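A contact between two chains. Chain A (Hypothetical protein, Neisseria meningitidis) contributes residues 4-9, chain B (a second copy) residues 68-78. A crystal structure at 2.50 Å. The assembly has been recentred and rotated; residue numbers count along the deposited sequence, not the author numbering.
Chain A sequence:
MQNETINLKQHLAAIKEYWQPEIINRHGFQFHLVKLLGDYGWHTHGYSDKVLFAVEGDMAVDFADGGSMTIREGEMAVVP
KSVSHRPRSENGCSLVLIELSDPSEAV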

# COMPACT_ATOMS: atom_id res chain seq x y z
N GLU A 4 10.15 -7.83 9.01
CA GLU A 4 9.57 -6.69 9.79
C GLU A 4 8.27 -6.04 9.23
O GLU A 4 8.30 -4.93 8.67
CB GLU A 4 10.65 -5.63 10.05
CG GLU A 4 11.34 -5.74 11.39
CD GLU A 4 10.33 -5.70 12.53
OE1 GLU A 4 10.30 -4.68 13.27
OE2 GLU A 4 9.57 -6.69 12.67
N THR A 5 7.14 -6.72 9.43
CA THR A 5 5.84 -6.18 8.99
C THR A 5 5.47 -5.00 9.84
O THR A 5 5.80 -4.99 11.02
CB THR A 5 4.68 -7.20 9.09
OG1 THR A 5 4.21 -7.25 10.43
CG2 THR A 5 5.16 -8.56 8.69
N ILE A 6 4.77 -4.05 9.22
CA ILE A 6 4.29 -2.82 9.81
C ILE A 6 2.78 -2.89 10.05
O ILE A 6 2.00 -2.89 9.07
CB ILE A 6 4.48 -1.63 8.82
CG1 ILE A 6 5.94 -1.36 8.53
CG2 ILE A 6 3.79 -0.37 9.29
CD1 ILE A 6 6.12 -0.83 7.13
N ASN A 7 2.36 -2.92 11.31
CA ASN A 7 0.94 -2.92 11.61
C ASN A 7 0.35 -1.51 11.48
O ASN A 7 0.57 -0.64 12.34
CB ASN A 7 0.65 -3.52 12.99
CG ASN A 7 -0.85 -3.69 13.26
OD1 ASN A 7 -1.56 -2.71 13.55
ND2 ASN A 7 -1.33 -4.92 13.19
N LEU A 8 -0.38 -1.28 10.40
CA LEU A 8 -0.93 0.01 10.08
C LEU A 8 -1.85 0.53 11.22
O LEU A 8 -1.55 1.56 11.80
CB LEU A 8 -1.58 -0.05 8.68
CG LEU A 8 -0.70 0.29 7.44
CD1 LEU A 8 0.83 0.19 7.59
CD2 LEU A 8 -1.13 -0.33 6.09
N LYS A 9 -2.91 -0.18 11.60
CA LYS A 9 -3.77 0.28 12.71
C LYS A 9 -2.99 0.68 13.99
O LYS A 9 -3.25 1.76 14.57
CB LYS A 9 -4.84 -0.76 13.06
CG LYS A 9 -6.27 -0.43 12.62
CD LYS A 9 -7.19 -0.63 13.80
CE LYS A 9 -7.70 -2.06 13.95
NZ LYS A 9 -8.72 -2.13 15.08
N SER B 68 10.70 -16.59 9.10
CA SER B 68 9.38 -16.67 8.61
C SER B 68 8.69 -15.45 9.19
O SER B 68 9.10 -14.95 10.23
CB SER B 68 8.76 -17.94 9.11
OG SER B 68 7.36 -17.84 9.04
N MSE B 69 7.65 -14.97 8.50
CA MSE B 69 7.06 -13.65 8.74
C MSE B 69 5.55 -13.70 8.59
O MSE B 69 5.05 -14.00 7.51
CB MSE B 69 7.60 -12.69 7.70
CG MSE B 69 7.15 -11.28 7.85
SE MSE B 69 7.79 -10.18 6.31
CE MSE B 69 9.60 -9.60 6.81
N THR B 70 4.84 -13.39 9.66
CA THR B 70 3.40 -13.28 9.63
C THR B 70 2.95 -11.87 9.14
O THR B 70 3.43 -10.85 9.63
CB THR B 70 2.83 -13.57 11.03
OG1 THR B 70 3.36 -14.83 11.49
CG2 THR B 70 1.31 -13.65 11.01
N ILE B 71 2.07 -11.83 8.14
CA ILE B 71 1.40 -10.61 7.70
C ILE B 71 -0.11 -10.77 7.93
O ILE B 71 -0.75 -11.55 7.19
CB ILE B 71 1.68 -10.32 6.22
CG1 ILE B 71 3.18 -10.43 5.94
CG2 ILE B 71 1.12 -8.93 5.86
CD1 ILE B 71 3.58 -10.17 4.48
N ARG B 72 -0.66 -10.10 8.96
CA ARG B 72 -2.09 -10.33 9.32
C ARG B 72 -2.89 -9.30 8.62
O ARG B 72 -2.34 -8.31 8.23
CB ARG B 72 -2.40 -10.30 10.83
CG ARG B 72 -1.32 -10.90 11.69
CD ARG B 72 -1.64 -10.93 13.20
NE ARG B 72 -1.10 -12.21 13.66
CZ ARG B 72 0.10 -12.41 14.25
NH1 ARG B 72 0.90 -11.39 14.56
NH2 ARG B 72 0.47 -13.66 14.54
N GLU B 73 -4.18 -9.55 8.41
CA GLU B 73 -5.08 -8.52 7.90
C GLU B 73 -4.69 -7.17 8.44
O GLU B 73 -4.74 -6.93 9.63
CB GLU B 73 -6.52 -8.78 8.30
CG GLU B 73 -7.43 -7.76 7.70
CD GLU B 73 -8.86 -8.21 7.63
OE1 GLU B 73 -9.70 -7.73 8.46
OE2 GLU B 73 -9.13 -9.05 6.74
N GLY B 74 -4.27 -6.29 7.55
CA GLY B 74 -4.15 -4.87 7.92
C GLY B 74 -2.69 -4.47 7.93
O GLY B 74 -2.39 -3.34 8.33
N GLU B 75 -1.78 -5.37 7.54
CA GLU B 75 -0.41 -5.12 7.76
C GLU B 75 0.39 -5.12 6.46
O GLU B 75 0.04 -5.85 5.50
CB GLU B 75 0.17 -6.16 8.70
CG GLU B 75 -0.47 -6.27 10.09
CD GLU B 75 0.27 -7.22 11.06
OE1 GLU B 75 0.84 -8.25 10.66
OE2 GLU B 75 0.29 -6.95 12.25
N MSE B 76 1.43 -4.29 6.41
CA MSE B 76 2.32 -4.33 5.26
C MSE B 76 3.68 -4.89 5.62
O MSE B 76 4.09 -4.86 6.76
CB MSE B 76 2.56 -2.95 4.71
CG MSE B 76 1.53 -2.55 3.76
SE MSE B 76 1.55 -0.57 3.38
CE MSE B 76 -0.17 -0.60 2.37
N ALA B 77 4.38 -5.40 4.62
CA ALA B 77 5.74 -5.83 4.77
C ALA B 77 6.39 -5.73 3.39
O ALA B 77 5.74 -5.39 2.43
CB ALA B 77 5.79 -7.24 5.27
N VAL B 78 7.69 -6.00 3.28
CA VAL B 78 8.29 -5.91 1.98
C VAL B 78 9.15 -7.12 1.64
O VAL B 78 9.93 -7.57 2.45
CB VAL B 78 8.97 -4.53 1.75
CG1 VAL B 78 9.03 -3.74 3.03
CG2 VAL B 78 10.34 -4.66 1.06

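The backbone evidence comes first. Ile A6 and Met B76 form an antiparallel, hydrogen-bonded pair whose CA atoms lie 5.2 Å apart. Ile A6 N donates to Met B76 O at 2.7 Å with an N-H...O angle of 165°, and Met B76 N returns the bond to Ile A6 O at 3.1 Å and 162°. Both angles are near linear, so one residue from each chain closes a two-bond ring. The next pair, Asn A7 with Glu B75, is non-hydrogen-bonded, and its CA atoms are correspondingly nearer, at 4.6 Å. Two CA-H...O contacts accompany the ladder: Thr A5 CA to Met B76 O at 3.1 Å, and Glu B75 CA to Ile A6 O at 3.5 Å.

The polar side-chain contact centres on Glu B75. Its OE2 accepts a hydrogen bond from Asn A7 ND2 at 2.8 Å and 170°, while its OE1 accepts one from Arg B72 N at 2.9 Å and 174°. One carboxylate thus links chain A to the type II turn spanning Arg B72 to Glu B75, which also carries a weak backbone bond from Glu B75 N to Arg B72 O at 3.1 Å. The amide of Asn A7 is likewise shared: as the N-cap residue, it uses its side chain to cap a backbone N just past the stretch. Within the turn, Gly B74 has phi/psi of 113°/4°, where a CB would jam against the preceding carbonyl O.

Apolar packing falls into two groups. On one face of the sheet Ile A6 and Met B76 project together, and Leu A8 adds to it, its CD2 lying 3.8 Å from the selenium, SE, of selenomethionine Met B76. Away from that face, Thr A5 packs its methyl CG2 3.5 Å from Met B69 CG and 3.7 Å from Ala B77 CB. Together the stretches bury 534 Å², summed over both sides.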